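Local atomic coordinates of NAD-dependent aldehyde dehydrogenase (Burkholderia multivorans, PDB entry 5UJU), a protein that probably oxidises aldehydes to carboxylic acids using NAD+ as the electron acceptor, perhaps including glutamate gamma-semialdehyde. Residues T218-P223 with D530-G535; M350-Q355 with G484-S489; E450-E455 with G477-E482; Q471-A476 with H502-R507; D496-A501 with S513-G518. All coordinates share one frame; numbering follows the deposited sequence. Where two conformers were deposited one is given.

Contact 1 of 5, residues T218-P223 with D530-G535; sequences TWNGYP and DFHGTG. With EDO (1,2-ethanediol), chain G.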
# COMPACT_ATOMS: atom_id res chain seq x y z
N THR A 218 0.64 23.83 0.53
CA THR A 218 1.93 23.17 0.75
C THR A 218 1.84 22.09 1.84
O THR A 218 2.42 21.01 1.69
CB THR A 218 3.01 24.20 1.09
OG1 THR A 218 2.61 24.96 2.25
CG2 THR A 218 3.23 25.14 -0.09
N TRP A 219 1.14 22.37 2.94
CA TRP A 219 1.11 21.41 4.04
C TRP A 219 0.47 20.10 3.60
O TRP A 219 0.97 19.01 3.92
CB TRP A 219 0.36 21.99 5.23
CG TRP A 219 0.60 21.23 6.53
CD1 TRP A 219 1.52 21.54 7.49
CD2 TRP A 219 -0.11 20.08 7.00
NE1 TRP A 219 1.43 20.64 8.54
CE2 TRP A 219 0.44 19.73 8.26
CE3 TRP A 219 -1.15 19.30 6.49
CZ2 TRP A 219 -0.01 18.64 9.00
CZ3 TRP A 219 -1.60 18.21 7.23
CH2 TRP A 219 -1.03 17.90 8.47
N ASN A 220 -0.66 20.18 2.89
CA ASN A 220 -1.28 18.99 2.34
C ASN A 220 -0.62 18.52 1.06
O ASN A 220 -0.63 17.31 0.77
CB ASN A 220 -2.78 19.20 2.10
CG ASN A 220 -3.59 19.20 3.38
OD1 ASN A 220 -4.30 20.16 3.69
ND2 ASN A 220 -3.49 18.12 4.14
N GLY A 221 -0.06 19.42 0.25
CA GLY A 221 0.51 19.01 -1.02
C GLY A 221 1.90 18.41 -0.93
O GLY A 221 2.23 17.48 -1.67
N TYR A 222 2.72 18.92 -0.01
CA TYR A 222 4.11 18.46 0.06
C TYR A 222 4.28 16.97 0.33
O TYR A 222 5.19 16.37 -0.28
CB TYR A 222 4.90 19.24 1.12
CG TYR A 222 5.36 20.59 0.66
CD1 TYR A 222 4.93 21.13 -0.54
CD2 TYR A 222 6.21 21.35 1.45
CE1 TYR A 222 5.35 22.41 -0.94
CE2 TYR A 222 6.63 22.59 1.06
CZ TYR A 222 6.21 23.11 -0.14
OH TYR A 222 6.64 24.36 -0.51
N PRO A 223 3.52 16.33 1.24
CA PRO A 223 3.80 14.90 1.51
C PRO A 223 3.72 14.03 0.27
O PRO A 223 4.60 13.19 0.06
CB PRO A 223 2.73 14.53 2.56
CG PRO A 223 2.49 15.82 3.29
CD PRO A 223 2.53 16.87 2.19
N ASP A 530 2.93 12.92 15.40
CA ASP A 530 1.49 12.79 15.21
C ASP A 530 1.19 12.31 13.79
O ASP A 530 1.52 12.99 12.82
CB ASP A 530 0.78 14.12 15.48
CG ASP A 530 1.08 14.66 16.88
OD1 ASP A 530 1.11 13.88 17.85
OD2 ASP A 530 1.31 15.88 17.00
N PHE A 531 0.55 11.15 13.68
CA PHE A 531 -0.02 10.73 12.41
C PHE A 531 -1.21 11.61 12.08
O PHE A 531 -2.15 11.72 12.88
CB PHE A 531 -0.46 9.26 12.47
CG PHE A 531 0.67 8.30 12.72
CD1 PHE A 531 1.56 7.98 11.70
CD2 PHE A 531 0.84 7.73 13.97
CE1 PHE A 531 2.60 7.10 11.92
CE2 PHE A 531 1.88 6.85 14.21
CZ PHE A 531 2.76 6.53 13.18
N HIS A 532 -1.18 12.24 10.91
CA HIS A 532 -2.30 13.05 10.44
C HIS A 532 -3.26 12.15 9.67
O HIS A 532 -2.95 11.68 8.57
CB HIS A 532 -1.79 14.19 9.56
CG HIS A 532 -2.89 15.02 8.97
ND1 HIS A 532 -3.57 15.98 9.70
CD2 HIS A 532 -3.42 15.03 7.73
CE1 HIS A 532 -4.48 16.54 8.92
NE2 HIS A 532 -4.41 15.99 7.72
N GLY A 533 -4.43 11.90 10.26
CA GLY A 533 -5.34 10.89 9.75
C GLY A 533 -4.81 9.49 10.00
O GLY A 533 -3.60 9.30 10.20
N THR A 534 -5.68 8.49 9.99
CA THR A 534 -5.24 7.11 10.18
C THR A 534 -5.25 6.30 8.90
O THR A 534 -4.45 5.37 8.77
CB THR A 534 -6.12 6.39 11.21
OG1 THR A 534 -7.47 6.30 10.70
CG2 THR A 534 -6.11 7.13 12.56
N GLY A 535 -6.11 6.64 7.94
CA GLY A 535 -6.40 5.77 6.82
C GLY A 535 -7.46 4.72 7.09
O GLY A 535 -7.69 3.86 6.22
C1 EDO G . 1.24 19.03 19.42
O1 EDO G . 0.81 19.23 18.07
C2 EDO G . 1.90 17.66 19.58
O2 EDO G . 0.96 16.59 19.38
O HOH W 1 -6.20 16.61 5.33
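His532 reaches across to Trp219, and its ring takes the edge of the indole on one face. Its CB starts the approach, 3.9 Å from Trp219 CH2. CG stands anti to the backbone N (chi1 176°), which carries the ring out toward helix 217-230. CG and ND1 sit nearest Trp219 CH2, with ND1 closest to it at 3.4 Å. CD2 leans to Trp219 CZ3, while CE1 is equally near CZ3 and CH2. On the far side of the ring, NE2 lies 3.6 Å from Trp219 CZ3. The six-membered ring of Trp219 is nearly upright on the imidazole, with planes at 80° and centroids 4.6 Å apart. Water 1 lies in the imidazole plane, 3.0 Å from His532 NE2. The same water accepts a weak bond from Asn220 ND2 at 3.3 Å, so it links the histidine to the next residue of the helix.

At the dimer interface, Asp530 OD1 forms a salt bridge with Lys198 of the second subunit. Asp530 OD2 accepts a bond from O2 of an ethanediol, probably from the crystallisation liquor.

His532 also packs on Cys351 and Leu486. The T-shaped stack thus joins helix 217-230, which connects two parallel strands in a beta-alpha-beta crossover of the aldehyde dehydrogenase fold, to the loop running beside the beta turn that carries Cys351.

Contact 2 of 5, residues M350-Q355 with G484-S489; sequences MCTAPQ and GALTLS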
# COMPACT_ATOMS: atom_id res chain seq x y z
N MET A 350 -9.53 24.80 9.17
CA MET A 350 -8.54 23.75 9.25
C MET A 350 -9.25 22.41 9.19
O MET A 350 -10.35 22.26 9.73
CB MET A 350 -7.73 23.86 10.54
CG MET A 350 -7.15 25.22 10.72
SD MET A 350 -6.22 25.34 12.24
CE MET A 350 -4.78 24.34 11.83
N CYS A 351 -8.64 21.45 8.49
CA CYS A 351 -9.26 20.13 8.38
C CYS A 351 -9.34 19.42 9.73
O CYS A 351 -10.10 18.45 9.87
CB CYS A 351 -8.49 19.27 7.38
SG CYS A 351 -6.75 19.09 7.75
N THR A 352 -8.60 19.89 10.73
CA THR A 352 -8.57 19.29 12.06
C THR A 352 -9.44 20.03 13.07
O THR A 352 -9.46 19.64 14.24
CB THR A 352 -7.14 19.26 12.57
OG1 THR A 352 -6.61 20.58 12.43
CG2 THR A 352 -6.28 18.29 11.75
N ALA A 353 -10.12 21.09 12.66
CA ALA A 353 -10.87 21.93 13.60
C ALA A 353 -12.14 21.22 14.07
O ALA A 353 -12.81 20.55 13.27
CB ALA A 353 -11.25 23.24 12.93
N PRO A 354 -12.52 21.38 15.33
CA PRO A 354 -13.72 20.70 15.83
C PRO A 354 -15.00 21.32 15.26
O PRO A 354 -15.10 22.53 15.07
CB PRO A 354 -13.65 20.90 17.35
CG PRO A 354 -12.87 22.19 17.52
CD PRO A 354 -11.86 22.20 16.38
N GLN A 355 -15.99 20.47 15.03
CA GLN A 355 -17.31 20.94 14.63
C GLN A 355 -18.39 20.62 15.66
O GLN A 355 -19.21 21.48 15.98
CB GLN A 355 -17.70 20.35 13.27
CG GLN A 355 -19.10 20.76 12.83
CD GLN A 355 -19.54 20.09 11.54
OE1 GLN A 355 -19.12 20.48 10.46
NE2 GLN A 355 -20.38 19.08 11.65
N GLY A 484 -16.29 9.64 8.71
CA GLY A 484 -14.91 10.06 8.68
C GLY A 484 -14.61 11.09 9.76
O GLY A 484 -15.50 11.76 10.29
N ALA A 485 -13.33 11.18 10.12
CA ALA A 485 -12.91 12.18 11.10
C ALA A 485 -11.40 12.21 11.15
O ALA A 485 -10.75 11.16 11.06
CB ALA A 485 -13.46 11.88 12.50
N LEU A 486 -10.84 13.40 11.36
CA LEU A 486 -9.41 13.56 11.59
C LEU A 486 -9.05 13.70 13.06
O LEU A 486 -7.97 13.26 13.45
CB LEU A 486 -8.88 14.78 10.84
CG LEU A 486 -8.78 14.66 9.32
CD1 LEU A 486 -8.09 15.90 8.78
CD2 LEU A 486 -8.03 13.39 8.89
N THR A 487 -9.91 14.30 13.89
CA THR A 487 -9.57 14.45 15.30
C THR A 487 -10.79 14.17 16.16
O THR A 487 -11.94 14.39 15.76
CB THR A 487 -9.02 15.84 15.64
OG1 THR A 487 -10.00 16.84 15.34
CG2 THR A 487 -7.74 16.15 14.83
N LEU A 488 -10.52 13.67 17.36
CA LEU A 488 -11.50 13.48 18.42
C LEU A 488 -10.87 13.96 19.72
O LEU A 488 -9.73 13.61 20.03
CB LEU A 488 -11.91 12.01 18.54
CG LEU A 488 -12.80 11.65 19.74
CD1 LEU A 488 -14.19 12.30 19.62
CD2 LEU A 488 -12.88 10.14 19.88
N SER A 489 -11.61 14.76 20.49
CA SER A 489 -11.11 15.40 21.70
C SER A 489 -12.07 15.08 22.85
O SER A 489 -13.29 15.18 22.69
CB SER A 489 -10.99 16.92 21.49
OG SER A 489 -10.45 17.59 22.62
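In Leu486, CG is anti to the carbonyl carbon (chi1 -72°), and CD1 then extends straight on, anti to CA. This brings CD1 to the SG and O of Cys351. In Cys351, SG lies between the backbone N and the carbonyl carbon (chi1 56°). Leu486 CD1 touches Cys351 SG at 3.6 Å. The same methyl lies 3.4 Å from Cys351 O, and 4.2 Å from Thr352 CG2. A single leucine branch thus meets two consecutive residues.

Met350 to Ala353 form a type I beta turn, with Ala353 N bonded to Met350 O at 3.2 Å. The Gly-Gln-Met-Cys run here resembles the Gly-Gln-x-Cys signature of aldehyde dehydrogenases, so Cys351 is probably the nucleophile. Its side chain is about 9 Å from a bound sodium ion, whose site includes Gly348. The partner segment leads into strand 487-491 of the mixed, mainly parallel sheet.

Two threonines make the second half of the contact. Thr487 CG2 packs on Thr352 CB at 3.9 Å. Thr487 OG1 is 3.1 Å from Thr352 O, although its proton has another acceptor within reach. Thr352 OG1 is bonded instead to Asn523 O. Asn322 ties both segments together: its ND2 serves Cys351 O and Ala353 O, while its OD1 accepts from Leu486 N and Thr487 N.

Contact 3 of 5, residues E450-E455 with G477-E482; sequences EKFTQE and GEIAAE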
# COMPACT_ATOMS: atom_id res chain seq x y z
N GLU A 450 -29.25 14.66 11.61
CA GLU A 450 -29.18 14.90 10.18
C GLU A 450 -28.40 16.17 9.87
O GLU A 450 -27.82 16.31 8.79
CB GLU A 450 -30.58 14.98 9.57
N LYS A 451 -28.38 17.11 10.82
CA LYS A 451 -27.68 18.37 10.62
C LYS A 451 -26.21 18.29 10.99
O LYS A 451 -25.37 18.81 10.25
CB LYS A 451 -28.35 19.49 11.42
CG LYS A 451 -29.87 19.65 11.19
CD LYS A 451 -30.11 20.24 9.80
CE LYS A 451 -31.59 20.35 9.43
NZ LYS A 451 -31.76 20.54 7.96
N PHE A 452 -25.86 17.63 12.09
CA PHE A 452 -24.48 17.73 12.54
C PHE A 452 -23.60 16.58 12.07
O PHE A 452 -22.41 16.56 12.41
CB PHE A 452 -24.39 17.90 14.07
CG PHE A 452 -25.01 16.78 14.90
CD1 PHE A 452 -26.15 17.02 15.66
CD2 PHE A 452 -24.40 15.54 14.99
CE1 PHE A 452 -26.72 16.02 16.46
CE2 PHE A 452 -24.96 14.53 15.78
CZ PHE A 452 -26.12 14.77 16.51
N THR A 453 -24.13 15.63 11.30
CA THR A 453 -23.28 14.68 10.59
C THR A 453 -22.92 15.17 9.20
O THR A 453 -22.23 14.46 8.46
CB THR A 453 -23.94 13.29 10.46
OG1 THR A 453 -25.18 13.42 9.75
CG2 THR A 453 -24.19 12.66 11.83
N GLN A 454 -23.34 16.37 8.83
CA GLN A 454 -22.88 16.98 7.59
C GLN A 454 -21.63 17.79 7.90
O GLN A 454 -21.39 18.20 9.03
CB GLN A 454 -23.93 17.90 6.97
CG GLN A 454 -25.32 17.35 6.83
CD GLN A 454 -26.28 18.44 6.45
OE1 GLN A 454 -25.94 19.34 5.68
NE2 GLN A 454 -27.48 18.40 7.01
N GLU A 455 -20.83 18.00 6.87
CA GLU A 455 -19.67 18.86 7.04
C GLU A 455 -20.09 20.29 6.72
O GLU A 455 -20.79 20.54 5.74
CB GLU A 455 -18.52 18.36 6.16
CG GLU A 455 -17.18 19.01 6.43
CD GLU A 455 -16.59 19.68 5.21
OE1 GLU A 455 -17.02 19.37 4.08
OE2 GLU A 455 -15.67 20.52 5.38
N GLY A 477 -17.86 7.80 18.21
CA GLY A 477 -17.22 6.68 17.53
C GLY A 477 -17.98 6.23 16.30
O GLY A 477 -17.39 5.87 15.28
N GLU A 478 -19.32 6.22 16.38
CA GLU A 478 -20.12 5.82 15.24
C GLU A 478 -19.98 6.81 14.09
O GLU A 478 -19.82 6.40 12.93
CB GLU A 478 -21.59 5.69 15.65
CG GLU A 478 -22.53 5.45 14.49
CD GLU A 478 -24.00 5.48 14.91
OE1 GLU A 478 -24.30 5.28 16.10
OE2 GLU A 478 -24.85 5.71 14.03
N ILE A 479 -20.03 8.11 14.39
CA ILE A 479 -20.00 9.12 13.35
C ILE A 479 -18.62 9.18 12.70
O ILE A 479 -18.51 9.38 11.48
CB ILE A 479 -20.42 10.49 13.93
CG1 ILE A 479 -21.93 10.50 14.18
CG2 ILE A 479 -19.98 11.63 13.01
CD1 ILE A 479 -22.43 11.73 14.91
N ALA A 480 -17.56 9.03 13.49
CA ALA A 480 -16.22 9.00 12.92
C ALA A 480 -16.05 7.83 11.96
O ALA A 480 -15.47 7.98 10.88
CB ALA A 480 -15.16 8.93 14.02
N ALA A 481 -16.55 6.65 12.33
CA ALA A 481 -16.40 5.48 11.48
C ALA A 481 -17.25 5.60 10.22
O ALA A 481 -16.83 5.18 9.13
CB ALA A 481 -16.77 4.21 12.25
N GLU A 482 -18.46 6.14 10.34
CA GLU A 482 -19.35 6.22 9.19
C GLU A 482 -19.05 7.43 8.32
O GLU A 482 -18.98 7.32 7.09
CB GLU A 482 -20.81 6.25 9.65
CG GLU A 482 -21.81 6.44 8.51
CD GLU A 482 -23.26 6.44 8.98
OE1 GLU A 482 -23.52 6.03 10.14
OE2 GLU A 482 -24.13 6.87 8.20
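Ile479 of helix 469-483 meets Phe452 and Thr453, where the short helix 449-452 ends. Both helices flank the seven-stranded mixed sheet of the alpha/beta domain that carries the probable catalytic cysteine. Strand 460-466 lies between them in sequence.

The contact across the two segments is apolar. Ile479 CD1 is the shared atom. It reaches the edge of the Phe452 ring, near the ring plane, 3.9 Å from CE2. It also touches Thr453 CG2 at 3.7 Å, and Ile479 CG1 follows at 3.9 Å from that methyl. CG2 of Thr453 is anti to the carbonyl carbon, which aims it at the isoleucine. Both side chains meet Ile479 at about a right angle. Phe452 packs further on Phe462 and Ile464 of the sheet and on Leu475.

Thr453 OG1 turns back to Arg449 O. Arg449 also forms a salt bridge with Glu478, so charge joins the two helices beside the apolar contact.

Within segment 450-455, Gln454, just past the helix, folds back onto it. Its NE2 donates to Glu450 O at 2.8 Å, nearly straight at 170°, and the acceptor lies 2° from the amide plane of Gln454.

Contact 4 of 5, residues Q471-A476 with H502-R507; sequences QSLDLA and HEAAVR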
# COMPACT_ATOMS: atom_id res chain seq x y z
N GLN A 471 -23.78 8.15 25.74
CA GLN A 471 -24.29 8.41 24.39
C GLN A 471 -23.32 9.27 23.57
O GLN A 471 -23.13 9.02 22.38
CB GLN A 471 -25.65 9.09 24.45
CG GLN A 471 -26.24 9.34 23.08
CD GLN A 471 -27.64 9.92 23.13
OE1 GLN A 471 -27.88 10.95 23.75
NE2 GLN A 471 -28.57 9.26 22.46
N SER A 472 -22.72 10.29 24.19
CA SER A 472 -21.76 11.12 23.46
C SER A 472 -20.66 10.26 22.83
O SER A 472 -20.31 10.44 21.66
CB SER A 472 -21.13 12.15 24.40
OG SER A 472 -22.09 12.99 25.00
N LEU A 473 -20.13 9.32 23.61
CA LEU A 473 -19.00 8.52 23.15
C LEU A 473 -19.43 7.50 22.11
O LEU A 473 -18.70 7.24 21.15
CB LEU A 473 -18.33 7.84 24.34
CG LEU A 473 -17.48 8.79 25.18
CD1 LEU A 473 -17.08 8.13 26.48
CD2 LEU A 473 -16.25 9.25 24.37
N ASP A 474 -20.60 6.89 22.31
CA ASP A 474 -21.11 5.96 21.31
C ASP A 474 -21.37 6.69 20.00
O ASP A 474 -21.04 6.19 18.91
CB ASP A 474 -22.39 5.30 21.81
CG ASP A 474 -22.94 4.27 20.83
OD1 ASP A 474 -22.23 3.29 20.54
OD2 ASP A 474 -24.07 4.46 20.33
N LEU A 475 -21.97 7.88 20.08
CA LEU A 475 -22.25 8.67 18.89
C LEU A 475 -20.97 9.10 18.19
O LEU A 475 -20.86 9.00 16.96
CB LEU A 475 -23.09 9.88 19.28
CG LEU A 475 -23.76 10.61 18.13
CD1 LEU A 475 -24.55 9.62 17.30
CD2 LEU A 475 -24.66 11.70 18.67
N ALA A 476 -19.97 9.56 18.95
CA ALA A 476 -18.75 10.07 18.35
C ALA A 476 -18.00 8.98 17.59
O ALA A 476 -17.56 9.18 16.45
CB ALA A 476 -17.85 10.69 19.42
N HIS A 502 -10.76 6.05 24.49
CA HIS A 502 -9.81 5.27 23.70
C HIS A 502 -10.56 4.25 22.83
O HIS A 502 -10.22 4.06 21.66
CB HIS A 502 -8.79 4.57 24.61
CG HIS A 502 -7.69 5.47 25.09
ND1 HIS A 502 -7.70 6.07 26.34
CD2 HIS A 502 -6.53 5.86 24.51
CE1 HIS A 502 -6.60 6.79 26.50
NE2 HIS A 502 -5.88 6.68 25.40
N GLU A 503 -11.58 3.60 23.40
CA GLU A 503 -12.36 2.63 22.64
C GLU A 503 -13.08 3.31 21.49
O GLU A 503 -13.17 2.75 20.38
CB GLU A 503 -13.37 1.93 23.56
CG GLU A 503 -12.75 0.93 24.52
CD GLU A 503 -11.98 -0.16 23.82
OE1 GLU A 503 -12.59 -0.88 22.99
OE2 GLU A 503 -10.77 -0.30 24.09
N ALA A 504 -13.61 4.51 21.72
CA ALA A 504 -14.29 5.26 20.67
C ALA A 504 -13.32 5.66 19.57
O ALA A 504 -13.68 5.67 18.38
CB ALA A 504 -14.97 6.50 21.27
N ALA A 505 -12.09 6.02 19.93
CA ALA A 505 -11.12 6.40 18.91
C ALA A 505 -10.74 5.20 18.04
O ALA A 505 -10.61 5.33 16.81
CB ALA A 505 -9.88 7.00 19.57
N VAL A 506 -10.58 4.03 18.66
CA VAL A 506 -10.27 2.82 17.90
C VAL A 506 -11.42 2.46 16.97
O VAL A 506 -11.21 2.14 15.80
CB VAL A 506 -9.93 1.66 18.86
CG1 VAL A 506 -10.05 0.32 18.17
CG2 VAL A 506 -8.52 1.85 19.38
N ARG A 507 -12.65 2.52 17.49
CA ARG A 507 -13.82 2.27 16.65
C ARG A 507 -13.87 3.27 15.50
O ARG A 507 -14.05 2.88 14.33
CB ARG A 507 -15.10 2.36 17.47
CG ARG A 507 -16.37 2.23 16.63
CD ARG A 507 -17.59 2.58 17.47
NE ARG A 507 -18.86 2.33 16.79
CZ ARG A 507 -20.05 2.67 17.29
NH1 ARG A 507 -20.13 3.30 18.47
NH2 ARG A 507 -21.16 2.39 16.62
O HOH W 2 -17.96 4.55 19.98
O HOH W 3 -23.59 2.99 17.61
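Arg507 and Asp474 form a salt bridge between two helices, 469-483 and 495-508. These pack side by side against the mixed sheet and are joined in the chain through strand 487-491. Arg507 is extended from CG to NE and brings NH1 to Asp474 OD1 at 2.9 Å. The bond is bent, with an N-H...O angle of 141°. NH1 comes from above the carboxylate plane, 55° out of it. With chi1 at -178° the carboxylate of Asp474 swings back to the arginine although CB heads away from helix 495-508.

Two waters add to this bridge. Water 2 accepts from Arg507 NH1 at 2.9 Å and donates to Leu473 O at 3.0 Å. Water 3 accepts from Arg507 NH2 at 2.7 Å and lies near Asp474 OD2. Both sit in the guanidinium plane, at its edge.

The apolar part is small. Ala504 CB is 3.8 Å from Leu473 O and 4.3 Å from Leu473 CD2. The CA atoms of Leu473 and Ala504 are 6.2 Å apart. Leu473 and Ala476 touch Val325 of the sheet.

Asp474 and Arg507 are exposed. Solvent would probably weaken the ion pair, which borders a close helix approach at Ala504, where the apolar contact is slight.

Contact 5 of 5, residues D496-A501 with S513-G518; sequences DVIDAA and SINLTG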
# COMPACT_ATOMS: atom_id res chain seq x y z
N ASP A 496 -12.47 5.88 33.82
CA ASP A 496 -13.28 4.97 33.02
C ASP A 496 -13.81 5.65 31.76
O ASP A 496 -13.98 4.99 30.73
CB ASP A 496 -14.44 4.41 33.84
CG ASP A 496 -15.41 5.48 34.32
OD1 ASP A 496 -16.56 5.51 33.82
OD2 ASP A 496 -15.01 6.32 35.16
N VAL A 497 -14.08 6.96 31.83
CA VAL A 497 -14.49 7.68 30.63
C VAL A 497 -13.31 7.83 29.66
O VAL A 497 -13.46 7.67 28.44
CB VAL A 497 -15.11 9.04 31.00
CG1 VAL A 497 -15.42 9.85 29.73
CG2 VAL A 497 -16.37 8.84 31.88
N ILE A 498 -12.12 8.15 30.18
CA ILE A 498 -10.95 8.20 29.30
C ILE A 498 -10.74 6.85 28.62
O ILE A 498 -10.42 6.79 27.42
CB ILE A 498 -9.70 8.62 30.09
CG1 ILE A 498 -9.95 9.96 30.77
CG2 ILE A 498 -8.51 8.74 29.16
CD1 ILE A 498 -10.23 11.07 29.79
N ASP A 499 -10.94 5.76 29.36
CA ASP A 499 -10.85 4.43 28.75
C ASP A 499 -11.86 4.27 27.63
O ASP A 499 -11.53 3.81 26.53
CB ASP A 499 -11.04 3.34 29.81
CG ASP A 499 -9.84 3.18 30.72
OD1 ASP A 499 -8.77 3.75 30.39
OD2 ASP A 499 -9.96 2.50 31.76
N ALA A 500 -13.12 4.67 27.88
CA ALA A 500 -14.14 4.59 26.85
C ALA A 500 -13.80 5.47 25.65
O ALA A 500 -14.13 5.12 24.51
CB ALA A 500 -15.51 4.97 27.43
N ALA A 501 -13.13 6.60 25.88
CA ALA A 501 -12.77 7.45 24.75
C ALA A 501 -11.71 6.78 23.88
O ALA A 501 -11.75 6.90 22.66
CB ALA A 501 -12.32 8.83 25.23
N SER A 513 -7.31 13.30 21.44
CA SER A 513 -6.70 14.28 22.33
C SER A 513 -7.46 14.30 23.65
O SER A 513 -8.70 14.27 23.66
CB SER A 513 -6.69 15.67 21.68
OG SER A 513 -5.95 15.66 20.45
N ILE A 514 -6.73 14.35 24.76
CA ILE A 514 -7.30 14.18 26.10
C ILE A 514 -7.02 15.43 26.93
O ILE A 514 -5.86 15.82 27.09
CB ILE A 514 -6.75 12.94 26.80
CG1 ILE A 514 -7.05 11.68 25.98
CG2 ILE A 514 -7.35 12.81 28.20
CD1 ILE A 514 -6.02 10.58 26.15
N ASN A 515 -8.08 16.05 27.45
CA ASN A 515 -8.00 17.14 28.43
C ASN A 515 -7.07 18.27 27.97
O ASN A 515 -6.17 18.71 28.69
CB ASN A 515 -7.56 16.62 29.81
CG ASN A 515 -8.63 15.76 30.45
OD1 ASN A 515 -9.81 15.99 30.25
ND2 ASN A 515 -8.21 14.73 31.20
N LEU A 516 -7.29 18.74 26.74
CA LEU A 516 -6.54 19.89 26.22
C LEU A 516 -7.03 21.17 26.89
O LEU A 516 -8.01 21.78 26.44
CB LEU A 516 -6.67 19.96 24.71
CG LEU A 516 -6.14 18.79 23.88
CD1 LEU A 516 -6.25 19.14 22.40
CD2 LEU A 516 -4.69 18.43 24.26
N THR A 517 -6.35 21.60 27.95
CA THR A 517 -6.70 22.83 28.67
C THR A 517 -5.59 23.87 28.65
O THR A 517 -5.69 24.88 29.35
CB THR A 517 -7.07 22.51 30.12
OG1 THR A 517 -5.94 21.95 30.79
CG2 THR A 517 -8.24 21.54 30.19
N GLY A 518 -4.53 23.64 27.87
CA GLY A 518 -3.42 24.58 27.81
C GLY A 518 -3.10 25.09 26.41
O GLY A 518 -3.99 25.53 25.68
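Ile498 CD1 and Ile514 CG2 meet at 3.7 Å, and this methyl pair is the tight part of the contact. Both CB atoms point toward the opposite segment. Ile498 CG1 is anti to the carbonyl carbon, and its chain then bends (chi2 -62°) to put CD1 over the strand residue. In Ile514 it is CG2, anti to the backbone N, that faces the helix. The two CA atoms are 7.7 Å apart, so the branches span the gap between helix and strand. Ile514 is buried and also packs on Val490, the neighbouring strand's residue.

The other side is loose. Ile498 CD1 comes no nearer than 4.4 Å to Asn515 ND2, and no bond joins them. The amide of Asn515 is used otherwise: its OD1 accepts from Ser492 N. Asn515 has left-handed backbone angles (phi 52°, psi 51°), which turn the chain away where strand 511-514 ends. Ile498 itself is only partly covered, and Asp496 and Asp499 on the same helix are exposed.

The contact closes a beta-alpha-beta unit: strand 487-491, helix 495-508, then the parallel strand 511-514 beside the first. Ser513 and Ile514 also pair with a strand of the second subunit, so the sheet runs on across the interface.

No hydrogen bond crosses between the two segments. Helix and strand are held here by van der Waals and hydrophobic packing, which gives little directional control. Position along the strand is probably set by bonds such as Asn515 OD1 to Ser492 N, not by this methyl pair.

How the contacts relate
Contacts 2, 3, 4 and 5 form a chain of neighbours, adjacent centres 11 to 15 Å apart, while contacts 3 and 5 do not touch. Contact 1 sits near the centre of the chain. Contacts 1 and 2 meet directly: His532 CE1 is 3.6 Å from Cys351 SG, at what is probably the catalytic cysteine. Contacts 2 and 3 join through Gln355 NE2, 2.9 Å from Gln454 O, probably a hydrogen bond. Contacts 3 and 4 share helix 469-483, and contacts 4 and 5 share helix 495-508. His502 CE1 packs on Ile514 CD1 at 3.8 Å between those two. Leu488 O and Ser513 N, 2.8 Å apart, link contacts 2 and 5 within the sheet. Contacts 1, 4 and 5 also touch the second subunit.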